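Local coordinates for protein pumilio homolog 23 (Arabidopsis thaliana, PDB 5WZJ) that binds RNA sequence-specifically through pumilio repeats, recognising 18S rRNA, and probably regulates translation and mRNA stability, at residues Leu431-Ile436 against Ala469-Ala474; Met425-Cys430 against Asp465-Arg470; Phe439-Ile444 against Ala477-Thr482. All blocks are in the same frame, centred on the assembly; numbering follows the deposited sequence.

Contact 1 (Leu431-Ile436 against Ala469-Ala474); sequences LILQGI and ARVIEA. With nucleotides of chain B.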
loop_
_atom_site.group_PDB
_atom_site.type_symbol
_atom_site.label_atom_id
_atom_site.label_comp_id
_atom_site.label_asym_id
_atom_site.label_seq_id
_atom_site.Cartn_x
_atom_site.Cartn_y
_atom_site.Cartn_z
ATOM N N LEU A 431 -5.550 4.954 13.434
ATOM C CA LEU A 431 -4.128 4.849 13.107
ATOM C C LEU A 431 -3.310 5.918 13.828
ATOM O O LEU A 431 -2.205 5.636 14.305
ATOM C CB LEU A 431 -3.908 4.941 11.588
ATOM C CG LEU A 431 -4.382 3.739 10.755
ATOM C CD1 LEU A 431 -4.457 4.113 9.260
ATOM C CD2 LEU A 431 -3.468 2.529 10.953
ATOM N N ILE A 432 -3.826 7.152 13.902
ATOM C CA ILE A 432 -3.171 8.187 14.700
ATOM C C ILE A 432 -2.961 7.694 16.129
ATOM O O ILE A 432 -1.862 7.787 16.690
ATOM C CB ILE A 432 -4.002 9.482 14.671
ATOM C CG1 ILE A 432 -3.977 10.094 13.272
ATOM C CG2 ILE A 432 -3.471 10.495 15.691
ATOM C CD1 ILE A 432 -4.908 11.277 13.105
ATOM N N LEU A 433 -4.009 7.106 16.712
ATOM C CA LEU A 433 -3.952 6.632 18.094
ATOM C C LEU A 433 -2.954 5.490 18.248
ATOM O O LEU A 433 -2.250 5.408 19.261
ATOM C CB LEU A 433 -5.350 6.197 18.539
ATOM C CG LEU A 433 -6.341 7.344 18.788
ATOM C CD1 LEU A 433 -7.774 6.818 18.865
ATOM C CD2 LEU A 433 -5.980 8.066 20.089
ATOM N N GLN A 434 -2.880 4.600 17.252
ATOM C CA GLN A 434 -1.862 3.553 17.274
ATOM C C GLN A 434 -0.470 4.157 17.313
ATOM O O GLN A 434 0.413 3.656 18.021
ATOM C CB GLN A 434 -2.021 2.636 16.052
ATOM C CG GLN A 434 -3.281 1.765 16.128
ATOM C CD GLN A 434 -3.635 1.148 14.805
ATOM O OE1 GLN A 434 -2.883 0.341 14.271
ATOM N NE2 GLN A 434 -4.778 1.526 14.266
ATOM N N GLY A 435 -0.251 5.232 16.552
ATOM C CA GLY A 435 1.037 5.907 16.598
ATOM C C GLY A 435 1.259 6.636 17.913
ATOM O O GLY A 435 2.371 6.637 18.447
ATOM N N ILE A 436 0.204 7.271 18.444
ATOM C CA ILE A 436 0.287 7.955 19.739
ATOM C C ILE A 436 0.840 7.015 20.801
ATOM O O ILE A 436 1.745 7.371 21.567
ATOM C CB ILE A 436 -1.095 8.512 20.140
ATOM C CG1 ILE A 436 -1.433 9.751 19.300
ATOM C CG2 ILE A 436 -1.175 8.819 21.656
ATOM C CD1 ILE A 436 -0.644 10.976 19.700
ATOM N N ALA A 469 -9.980 -1.964 18.150
ATOM C CA ALA A 469 -9.204 -3.012 18.817
ATOM C C ALA A 469 -7.701 -2.779 18.654
ATOM O O ALA A 469 -6.916 -3.050 19.576
ATOM C CB ALA A 469 -9.602 -4.391 18.274
ATOM N N ARG A 470 -7.282 -2.242 17.500
ATOM C CA ARG A 470 -5.868 -1.912 17.297
ATOM C C ARG A 470 -5.394 -0.819 18.252
ATOM O O ARG A 470 -4.233 -0.820 18.679
ATOM C CB ARG A 470 -5.632 -1.473 15.854
ATOM C CG ARG A 470 -6.097 -2.497 14.823
ATOM C CD ARG A 470 -5.218 -3.731 14.836
ATOM N NE ARG A 470 -5.288 -4.408 13.545
ATOM C CZ ARG A 470 -4.288 -5.081 12.982
ATOM N NH1 ARG A 470 -3.119 -5.188 13.598
ATOM N NH2 ARG A 470 -4.462 -5.644 11.790
ATOM N N VAL A 471 -6.267 0.136 18.582
ATOM C CA VAL A 471 -5.891 1.186 19.531
ATOM C C VAL A 471 -5.621 0.581 20.905
ATOM O O VAL A 471 -4.584 0.848 21.532
ATOM C CB VAL A 471 -6.983 2.277 19.593
ATOM C CG1 VAL A 471 -6.596 3.379 20.595
ATOM C CG2 VAL A 471 -7.194 2.905 18.203
ATOM N N ILE A 472 -6.555 -0.246 21.391
ATOM C CA ILE A 472 -6.377 -0.918 22.680
ATOM C C ILE A 472 -5.084 -1.732 22.703
ATOM O O ILE A 472 -4.322 -1.690 23.680
ATOM C CB ILE A 472 -7.613 -1.785 22.992
ATOM C CG1 ILE A 472 -8.809 -0.872 23.295
ATOM C CG2 ILE A 472 -7.339 -2.737 24.174
ATOM C CD1 ILE A 472 -10.095 -1.630 23.502
ATOM N N GLU A 473 -4.791 -2.454 21.614
ATOM C CA GLU A 473 -3.599 -3.295 21.587
ATOM C C GLU A 473 -2.333 -2.455 21.592
ATOM O O GLU A 473 -1.333 -2.835 22.212
ATOM C CB GLU A 473 -3.632 -4.227 20.368
ATOM C CG GLU A 473 -4.659 -5.354 20.509
ATOM C CD GLU A 473 -4.936 -6.077 19.200
ATOM O OE1 GLU A 473 -4.080 -6.034 18.284
ATOM O OE2 GLU A 473 -6.020 -6.677 19.086
ATOM N N ALA A 474 -2.353 -1.309 20.909
ATOM C CA ALA A 474 -1.194 -0.426 20.954
ATOM C C ALA A 474 -0.978 0.119 22.365
ATOM O O ALA A 474 0.165 0.225 22.829
ATOM C CB ALA A 474 -1.366 0.718 19.946
ATOM P P G B 2 -6.320 -12.531 8.208
ATOM O OP1 G B 2 -6.775 -12.363 6.805
ATOM O OP2 G B 2 -4.877 -12.687 8.511
ATOM O "O5'" G B 2 -6.854 -11.252 8.996
ATOM C "C5'" G B 2 -8.231 -11.111 9.313
ATOM C "C4'" G B 2 -8.479 -9.841 10.090
ATOM O "O4'" G B 2 -7.854 -9.916 11.390
ATOM C "C3'" G B 2 -7.921 -8.570 9.471
ATOM O "O3'" G B 2 -8.834 -8.052 8.518
ATOM C "C2'" G B 2 -7.708 -7.640 10.673
ATOM O "O2'" G B 2 -8.866 -6.848 10.907
ATOM C "C1'" G B 2 -7.536 -8.627 11.843
ATOM N N9 G B 2 -6.194 -8.632 12.457
ATOM C C8 G B 2 -4.981 -9.109 12.002
ATOM N N7 G B 2 -4.006 -8.939 12.867
ATOM C C5 G B 2 -4.620 -8.316 13.955
ATOM C C6 G B 2 -4.103 -7.868 15.203
ATOM O O6 G B 2 -2.944 -7.931 15.619
ATOM N N1 G B 2 -5.088 -7.289 16.001
ATOM C C2 G B 2 -6.404 -7.145 15.650
ATOM N N2 G B 2 -7.210 -6.569 16.547
ATOM N N3 G B 2 -6.908 -7.561 14.496
ATOM C C4 G B 2 -5.963 -8.127 13.712
ATOM P P A B 3 -8.376 -7.029 7.367
ATOM O OP1 A B 3 -9.095 -7.453 6.133
ATOM O OP2 A B 3 -6.898 -6.893 7.368
ATOM O "O5'" A B 3 -9.018 -5.645 7.829
ATOM C "C5'" A B 3 -10.423 -5.513 8.020
ATOM C "C4'" A B 3 -10.776 -4.141 8.544
ATOM O "O4'" A B 3 -10.227 -3.973 9.875
ATOM C "C3'" A B 3 -10.221 -2.956 7.756
ATOM O "O3'" A B 3 -11.020 -2.626 6.633
ATOM C "C2'" A B 3 -10.153 -1.845 8.804
ATOM O "O2'" A B 3 -11.422 -1.233 8.997
ATOM C "C1'" A B 3 -9.812 -2.636 10.066
ATOM N N9 A B 3 -8.372 -2.631 10.375
ATOM C C8 A B 3 -7.493 -3.689 10.307
ATOM N N7 A B 3 -6.271 -3.369 10.687
ATOM C C5 A B 3 -6.370 -2.016 11.038
ATOM C C6 A B 3 -5.443 -1.079 11.522
ATOM N N6 A B 3 -4.157 -1.365 11.746
ATOM N N1 A B 3 -5.876 0.182 11.776
ATOM C C2 A B 3 -7.155 0.488 11.553
ATOM N N3 A B 3 -8.123 -0.309 11.099
ATOM C C4 A B 3 -7.661 -1.552 10.856
ATOM P P U B 4 -10.406 -2.704 5.145
ATOM O OP1 U B 4 -11.544 -2.463 4.224
ATOM O OP2 U B 4 -9.496 -3.874 5.022
ATOM O "O5'" U B 4 -9.445 -1.443 5.068
ATOM C "C5'" U B 4 -9.923 -0.138 5.366
ATOM C "C4'" U B 4 -8.766 0.815 5.499
ATOM O "O4'" U B 4 -7.939 0.381 6.613
ATOM C "C3'" U B 4 -7.842 0.875 4.277
ATOM O "O3'" U B 4 -7.362 2.200 4.099
ATOM C "C2'" U B 4 -6.673 -0.010 4.683
ATOM O "O2'" U B 4 -5.446 0.297 4.052
ATOM C "C1'" U B 4 -6.601 0.250 6.183
ATOM N N1 U B 4 -5.947 -0.844 6.911
ATOM C C2 U B 4 -4.795 -0.504 7.588
ATOM O O2 U B 4 -4.366 0.640 7.635
ATOM N N3 U B 4 -4.178 -1.552 8.225
ATOM C C4 U B 4 -4.578 -2.871 8.226
ATOM O O4 U B 4 -3.897 -3.681 8.857
ATOM C C5 U B 4 -5.775 -3.149 7.479
ATOM C C6 U B 4 -6.404 -2.147 6.848
#

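Contact 2 (Met425-Cys430 against Asp465-Arg470); sequences MHVMGC and DSSGAR. With nucleotides of chain B.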
loop_
_atom_site.group_PDB
_atom_site.type_symbol
_atom_site.label_atom_id
_atom_site.label_comp_id
_atom_site.label_asym_id
_atom_site.label_seq_id
_atom_site.Cartn_x
_atom_site.Cartn_y
_atom_site.Cartn_z
ATOM N N MET A 425 -15.710 2.693 13.709
ATOM C CA MET A 425 -14.756 3.718 14.111
ATOM C C MET A 425 -13.890 4.167 12.930
ATOM O O MET A 425 -13.772 3.486 11.910
ATOM C CB MET A 425 -13.892 3.212 15.258
ATOM C CG MET A 425 -14.681 3.187 16.555
ATOM S SD MET A 425 -13.849 2.398 17.932
ATOM C CE MET A 425 -15.040 2.758 19.237
ATOM N N HIS A 426 -13.261 5.330 13.104
ATOM C CA HIS A 426 -12.580 6.038 12.027
ATOM C C HIS A 426 -11.188 5.462 11.797
ATOM O O HIS A 426 -10.376 5.392 12.728
ATOM C CB HIS A 426 -12.493 7.519 12.393
ATOM C CG HIS A 426 -12.098 8.407 11.255
ATOM N ND1 HIS A 426 -10.811 8.872 11.089
ATOM C CD2 HIS A 426 -12.827 8.936 10.242
ATOM C CE1 HIS A 426 -10.760 9.644 10.016
ATOM N NE2 HIS A 426 -11.970 9.699 9.485
ATOM N N VAL A 427 -10.893 5.083 10.550
ATOM C CA VAL A 427 -9.647 4.360 10.283
ATOM C C VAL A 427 -8.429 5.231 10.590
ATOM O O VAL A 427 -7.508 4.809 11.301
ATOM C CB VAL A 427 -9.625 3.828 8.834
ATOM C CG1 VAL A 427 -8.246 3.267 8.499
ATOM C CG2 VAL A 427 -10.669 2.721 8.669
ATOM N N MET A 428 -8.397 6.458 10.069
ATOM C CA MET A 428 -7.198 7.267 10.256
ATOM C C MET A 428 -7.080 7.756 11.698
ATOM O O MET A 428 -5.972 7.830 12.247
ATOM C CB MET A 428 -7.192 8.444 9.276
ATOM C CG MET A 428 -5.917 9.269 9.329
ATOM S SD MET A 428 -4.434 8.319 8.921
ATOM C CE MET A 428 -4.657 8.105 7.156
ATOM N N GLY A 429 -8.211 8.074 12.335
ATOM C CA GLY A 429 -8.167 8.420 13.745
ATOM C C GLY A 429 -7.592 7.294 14.582
ATOM O O GLY A 429 -6.768 7.523 15.471
ATOM N N CYS A 430 -7.984 6.054 14.278
ATOM C CA CYS A 430 -7.441 4.917 15.013
ATOM C C CYS A 430 -5.975 4.661 14.670
ATOM O O CYS A 430 -5.211 4.228 15.536
ATOM C CB CYS A 430 -8.293 3.676 14.758
ATOM S SG CYS A 430 -9.923 3.758 15.527
ATOM N N ASP A 465 -14.479 -3.280 17.752
ATOM C CA ASP A 465 -14.321 -2.598 16.476
ATOM C C ASP A 465 -12.981 -3.001 15.879
ATOM O O ASP A 465 -11.966 -3.010 16.581
ATOM C CB ASP A 465 -14.396 -1.078 16.658
ATOM C CG ASP A 465 -14.291 -0.321 15.342
ATOM O OD1 ASP A 465 -13.162 -0.157 14.819
ATOM O OD2 ASP A 465 -15.337 0.124 14.838
ATOM N N SER A 466 -12.977 -3.328 14.583
ATOM C CA SER A 466 -11.757 -3.835 13.958
ATOM C C SER A 466 -10.660 -2.778 13.859
ATOM O O SER A 466 -9.482 -3.141 13.730
ATOM C CB SER A 466 -12.072 -4.407 12.567
ATOM O OG SER A 466 -12.622 -3.407 11.726
ATOM N N SER A 467 -11.008 -1.490 13.924
ATOM C CA SER A 467 -9.999 -0.443 14.077
ATOM C C SER A 467 -9.742 -0.094 15.544
ATOM O O SER A 467 -8.582 0.056 15.954
ATOM C CB SER A 467 -10.421 0.821 13.316
ATOM O OG SER A 467 -10.620 0.535 11.939
ATOM N N GLY A 468 -10.806 0.045 16.343
ATOM C CA GLY A 468 -10.629 0.355 17.756
ATOM C C GLY A 468 -9.814 -0.688 18.502
ATOM O O GLY A 468 -9.040 -0.358 19.402
ATOM N N ALA A 469 -9.980 -1.964 18.150
ATOM C CA ALA A 469 -9.204 -3.012 18.817
ATOM C C ALA A 469 -7.701 -2.779 18.654
ATOM O O ALA A 469 -6.916 -3.050 19.576
ATOM C CB ALA A 469 -9.602 -4.391 18.274
ATOM N N ARG A 470 -7.282 -2.242 17.500
ATOM C CA ARG A 470 -5.868 -1.912 17.297
ATOM C C ARG A 470 -5.394 -0.819 18.252
ATOM O O ARG A 470 -4.233 -0.820 18.679
ATOM C CB ARG A 470 -5.632 -1.473 15.854
ATOM C CG ARG A 470 -6.097 -2.497 14.823
ATOM C CD ARG A 470 -5.218 -3.731 14.836
ATOM N NE ARG A 470 -5.288 -4.408 13.545
ATOM C CZ ARG A 470 -4.288 -5.081 12.982
ATOM N NH1 ARG A 470 -3.119 -5.188 13.598
ATOM N NH2 ARG A 470 -4.462 -5.644 11.790
ATOM P P A B 3 -8.376 -7.029 7.367
ATOM O OP1 A B 3 -9.095 -7.453 6.133
ATOM O OP2 A B 3 -6.898 -6.893 7.368
ATOM O "O5'" A B 3 -9.018 -5.645 7.829
ATOM C "C5'" A B 3 -10.423 -5.513 8.020
ATOM C "C4'" A B 3 -10.776 -4.141 8.544
ATOM O "O4'" A B 3 -10.227 -3.973 9.875
ATOM C "C3'" A B 3 -10.221 -2.956 7.756
ATOM O "O3'" A B 3 -11.020 -2.626 6.633
ATOM C "C2'" A B 3 -10.153 -1.845 8.804
ATOM O "O2'" A B 3 -11.422 -1.233 8.997
ATOM C "C1'" A B 3 -9.812 -2.636 10.066
ATOM N N9 A B 3 -8.372 -2.631 10.375
ATOM C C8 A B 3 -7.493 -3.689 10.307
ATOM N N7 A B 3 -6.271 -3.369 10.687
ATOM C C5 A B 3 -6.370 -2.016 11.038
ATOM C C6 A B 3 -5.443 -1.079 11.522
ATOM N N6 A B 3 -4.157 -1.365 11.746
ATOM N N1 A B 3 -5.876 0.182 11.776
ATOM C C2 A B 3 -7.155 0.488 11.553
ATOM N N3 A B 3 -8.123 -0.309 11.099
ATOM C C4 A B 3 -7.661 -1.552 10.856
ATOM P P G B 2 -6.320 -12.531 8.208
ATOM O OP1 G B 2 -6.775 -12.363 6.805
ATOM O OP2 G B 2 -4.877 -12.687 8.511
ATOM O "O5'" G B 2 -6.854 -11.252 8.996
ATOM C "C5'" G B 2 -8.231 -11.111 9.313
ATOM C "C4'" G B 2 -8.479 -9.841 10.090
ATOM O "O4'" G B 2 -7.854 -9.916 11.390
ATOM C "C3'" G B 2 -7.921 -8.570 9.471
ATOM O "O3'" G B 2 -8.834 -8.052 8.518
ATOM C "C2'" G B 2 -7.708 -7.640 10.673
ATOM O "O2'" G B 2 -8.866 -6.848 10.907
ATOM C "C1'" G B 2 -7.536 -8.627 11.843
ATOM N N9 G B 2 -6.194 -8.632 12.457
ATOM C C8 G B 2 -4.981 -9.109 12.002
ATOM N N7 G B 2 -4.006 -8.939 12.867
ATOM C C5 G B 2 -4.620 -8.316 13.955
ATOM C C6 G B 2 -4.103 -7.868 15.203
ATOM O O6 G B 2 -2.944 -7.931 15.619
ATOM N N1 G B 2 -5.088 -7.289 16.001
ATOM C C2 G B 2 -6.404 -7.145 15.650
ATOM N N2 G B 2 -7.210 -6.569 16.547
ATOM N N3 G B 2 -6.908 -7.561 14.496
ATOM C C4 G B 2 -5.963 -8.127 13.712
ATOM P P U B 5 -8.033 3.144 2.998
ATOM O OP1 U B 5 -9.491 2.891 3.064
ATOM O OP2 U B 5 -7.268 3.007 1.733
ATOM O "O5'" U B 5 -7.748 4.603 3.571
ATOM C "C5'" U B 5 -8.293 5.007 4.820
ATOM C "C4'" U B 5 -8.324 6.508 4.945
ATOM O "O4'" U B 5 -6.961 7.004 5.038
ATOM C "C3'" U B 5 -8.958 7.234 3.763
ATOM O "O3'" U B 5 -9.559 8.427 4.241
ATOM C "C2'" U B 5 -7.746 7.593 2.904
ATOM O "O2'" U B 5 -7.948 8.683 2.032
ATOM C "C1'" U B 5 -6.703 7.905 3.974
ATOM N N1 U B 5 -5.311 7.699 3.551
ATOM C C2 U B 5 -4.445 8.760 3.724
ATOM O O2 U B 5 -4.804 9.830 4.174
ATOM N N3 U B 5 -3.149 8.534 3.340
ATOM C C4 U B 5 -2.644 7.365 2.815
ATOM O O4 U B 5 -1.453 7.326 2.524
ATOM C C5 U B 5 -3.594 6.302 2.673
ATOM C C6 U B 5 -4.871 6.495 3.044
#

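Contact 3 (Phe439-Ile444 against Ala477-Thr482); sequences FSSDHI and ASDAAT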
loop_
_atom_site.group_PDB
_atom_site.type_symbol
_atom_site.label_atom_id
_atom_site.label_comp_id
_atom_site.label_asym_id
_atom_site.label_seq_id
_atom_site.Cartn_x
_atom_site.Cartn_y
_atom_site.Cartn_z
ATOM N N PHE A 439 4.649 6.569 21.472
ATOM C CA PHE A 439 5.464 7.552 22.181
ATOM C C PHE A 439 5.759 7.085 23.610
ATOM O O PHE A 439 5.028 6.279 24.198
ATOM C CB PHE A 439 4.765 8.917 22.242
ATOM C CG PHE A 439 4.722 9.661 20.925
ATOM C CD1 PHE A 439 5.816 10.394 20.482
ATOM C CD2 PHE A 439 3.575 9.647 20.144
ATOM C CE1 PHE A 439 5.772 11.092 19.279
ATOM C CE2 PHE A 439 3.522 10.346 18.940
ATOM C CZ PHE A 439 4.619 11.070 18.508
ATOM N N SER A 440 6.850 7.608 24.164
ATOM C CA SER A 440 7.091 7.544 25.601
ATOM C C SER A 440 5.870 8.061 26.354
ATOM O O SER A 440 5.234 9.032 25.936
ATOM C CB SER A 440 8.330 8.378 25.956
ATOM O OG SER A 440 8.266 8.869 27.295
ATOM N N SER A 441 5.541 7.416 27.478
ATOM C CA SER A 441 4.350 7.827 28.226
ATOM C C SER A 441 4.450 9.261 28.732
ATOM O O SER A 441 3.407 9.887 28.969
ATOM C CB SER A 441 4.082 6.870 29.397
ATOM O OG SER A 441 5.069 6.996 30.402
ATOM N N ASP A 442 5.672 9.800 28.880
ATOM C CA ASP A 442 5.852 11.216 29.227
ATOM C C ASP A 442 5.121 12.149 28.270
ATOM O O ASP A 442 4.744 13.263 28.653
ATOM C CB ASP A 442 7.333 11.615 29.207
ATOM C CG ASP A 442 8.178 10.839 30.191
ATOM O OD1 ASP A 442 7.634 10.263 31.158
ATOM O OD2 ASP A 442 9.413 10.822 29.994
ATOM N N HIS A 443 4.954 11.745 27.012
ATOM C CA HIS A 443 4.419 12.661 26.014
ATOM C C HIS A 443 2.920 12.537 25.826
ATOM O O HIS A 443 2.334 13.370 25.125
ATOM C CB HIS A 443 5.103 12.435 24.657
ATOM C CG HIS A 443 6.583 12.656 24.691
ATOM N ND1 HIS A 443 7.158 13.698 25.383
ATOM C CD2 HIS A 443 7.605 11.961 24.135
ATOM C CE1 HIS A 443 8.471 13.644 25.242
ATOM N NE2 HIS A 443 8.767 12.599 24.489
ATOM N N ILE A 444 2.291 11.520 26.410
ATOM C CA ILE A 444 0.929 11.179 26.020
ATOM C C ILE A 444 0.054 10.928 27.239
ATOM O O ILE A 444 -0.923 10.175 27.158
ATOM C CB ILE A 444 0.927 9.948 25.088
ATOM C CG1 ILE A 444 1.586 8.767 25.795
ATOM C CG2 ILE A 444 1.671 10.277 23.778
ATOM C CD1 ILE A 444 1.394 7.424 25.103
ATOM N N ALA A 477 0.631 -2.498 24.488
ATOM C CA ALA A 477 2.052 -2.619 24.184
ATOM C C ALA A 477 2.855 -1.378 24.549
ATOM O O ALA A 477 4.078 -1.401 24.416
ATOM C CB ALA A 477 2.246 -2.920 22.691
ATOM N N SER A 478 2.210 -0.297 24.987
ATOM C CA SER A 478 2.912 0.947 25.273
ATOM C C SER A 478 3.711 0.812 26.567
ATOM O O SER A 478 3.657 -0.207 27.254
ATOM C CB SER A 478 1.919 2.103 25.388
ATOM O OG SER A 478 1.159 1.981 26.583
ATOM N N ASP A 479 4.447 1.862 26.943
ATOM C CA ASP A 479 5.030 1.861 28.278
ATOM C C ASP A 479 4.175 2.644 29.284
ATOM O O ASP A 479 4.706 3.214 30.240
ATOM C CB ASP A 479 6.481 2.361 28.254
ATOM C CG ASP A 479 6.597 3.845 27.992
ATOM O OD1 ASP A 479 5.643 4.430 27.455
ATOM O OD2 ASP A 479 7.656 4.428 28.318
ATOM N N ALA A 480 2.856 2.674 29.092
ATOM C CA ALA A 480 1.976 3.085 30.185
ATOM C C ALA A 480 2.174 2.153 31.381
ATOM O O ALA A 480 2.667 1.029 31.247
ATOM C CB ALA A 480 0.517 3.068 29.735
ATOM N N ALA A 481 1.765 2.615 32.565
ATOM C CA ALA A 481 1.961 1.810 33.768
ATOM C C ALA A 481 1.085 0.559 33.743
ATOM O O ALA A 481 -0.017 0.549 33.182
ATOM C CB ALA A 481 1.658 2.627 35.029
ATOM N N THR A 482 1.586 -0.507 34.372
ATOM C CA THR A 482 0.853 -1.770 34.375
ATOM C C THR A 482 -0.483 -1.634 35.099
ATOM O O THR A 482 -1.464 -2.275 34.714
ATOM C CB THR A 482 1.700 -2.874 35.024
ATOM O OG1 THR A 482 2.146 -2.423 36.303
ATOM C CG2 THR A 482 2.919 -3.187 34.179
HETATM O O HOH W 1 4.706 3.610 24.468
#

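Contact 1 (Leu431-Ile436 against Ala469-Ala474)
Q434 and R470 touch each other and both hold A3 of chain B, the amide at N1 and N6 and the arginine at N7. The apolar part of the contact is small. The methyls of V471 lie against CB and CD1 of L433, with L433 CB 3.7 Å from V471 CG1. The small CB of A474 packs against Q434 CA at 3.9 Å. The Q434 amide rests on the aliphatic root of R470, Q434 CD lying 3.5 Å from R470 CB.

The polar groups turn to the RNA. Q434 is extended beyond CG (chi2 165°). Its NE2 gives A3 N1 a nearly straight hydrogen bond of 3.0 Å, and its OE1 takes a weak one from A3 N6. R470 bends at chi2 (-70°). Its guanidinium is sandwiched between two bases, with A3 N6 over one face and G2 C5 over the other, 3.3 Å above the plane. R470 NH2 also gives a weak hydrogen bond to A3 N7. E473 reads G2 with both carboxylate oxygens: OE1 accepts from G2 N1 at 2.8 Å and OE2 from G2 N2 at 2.8 Å. K511 and T508 also bind this carboxylate.

The helix segments run almost parallel, 4° between their directions, and their axes approach to 8.4 Å. Helix 398-403 packs on L433 and V471, helix 360-373 on I432, and helix 503-514 on A469 and E473.

Contact 2 (Met425-Cys430 against Asp465-Arg470)
M425 and D465 join the entrances of two neighbouring helices. M425 N gives D465 OD2 a hydrogen bond of 2.8 Å, nearly straight at 167°. It comes from the syn side, but 33° out of the carboxylate plane. The methionine chain runs extended past this carboxylate, and its SD reaches G468 CA at 3.8 Å. Beside this, C430 SG packs on S467 CB at 3.7 Å.

The same aspartate organises its own turn. With CG anti to the backbone N (chi1 -178°), its carboxylate stands between M425 and that turn. OD1 accepts from S467 N and G468 N, which come from opposite faces of the carboxylate plane, ahead of helix 468-477. H426 caps helix 427-436, its ND1 accepting in the ring plane from G429 N.

The turn and the two helix starts bring side chains to the RNA. S467 OG donates to A3 N3 of chain B at 2.8 Å and is also bound by K424. S466 OG donates to the sugar oxygen O4' of A3 at 3.1 Å. M428 CE lies 3.3 Å from U5 O4'. This is typical of a pumilio superhelix: one helix of each repeat lines the concave face that binds RNA.

Contact 3 (Phe439-Ile444 against Ala477-Thr482)
D479 and S441 carry most of this contact, which joins two loops. D479 buries the most surface. Its CG sits between the backbone N and the carbonyl carbon (chi1 71°), and OD1 extends to the other loop. There OD1 lies 3.0 Å from S441 N. The bond is weak, because the N-H points well off the oxygen, at 125°. OD1 also lies 3.5 Å from S441 CB, so the carboxylate meets both the amide and the side chain of the serine. The other oxygen, OD2, stays farther from S441 N, at 3.8 Å.

S441 points its CB toward the facing loop. Its OG is not close to D479: the nearest atom of that residue is the carbonyl O, at 3.8 Å. Behind it, S441 CB is 4.4 Å from A480 N. S441 and A480 both pack on I448 of helix 445-453, which runs on from the first loop.

A water adds a second link. It donates to F439 O at 2.7 Å and accepts from D479 N at 3.0 Å. The backbone of D479 is thus tied to the first loop through this water, while its side chain reaches S441 directly.

Each loop is shaped from within by a serine. S440 OG accepts from D442 N in an ST turn, and S478 OG does the same for A480 N. S440 O also accepts from H443 N in the short 3-10 turn. The CB of F439 points away, and its ring packs on helices 360-373 and 377-388.

The link is thus polar and slight, with D479 exposed to solvent. One carboxylate oxygen and one water meet backbone groups, with little apolar packing, so the link is probably modest and solvent-accessible.

In the fold
From the N terminus, the chain first passes through 425-430, 431-436 and 439-444, which make up helix 427-436 with its lead-in and the loop after it. It then runs through helices 445-453 and 456-463 and returns through 465-470, 469-474 and 477-482, around helix 468-477. Each contact thus closes a loop of just over thirty residues. The loop of contact 3 crosses those of contacts 1 and 2, which end on the same stretch. Contacts 1 and 2 share A469 and R470 and touch where V471 CG2 meets C430 O. Contact 3 touches contact 1 through I436 and I444. Together they join the two helices from their RNA-facing starts to the loops beyond their ends.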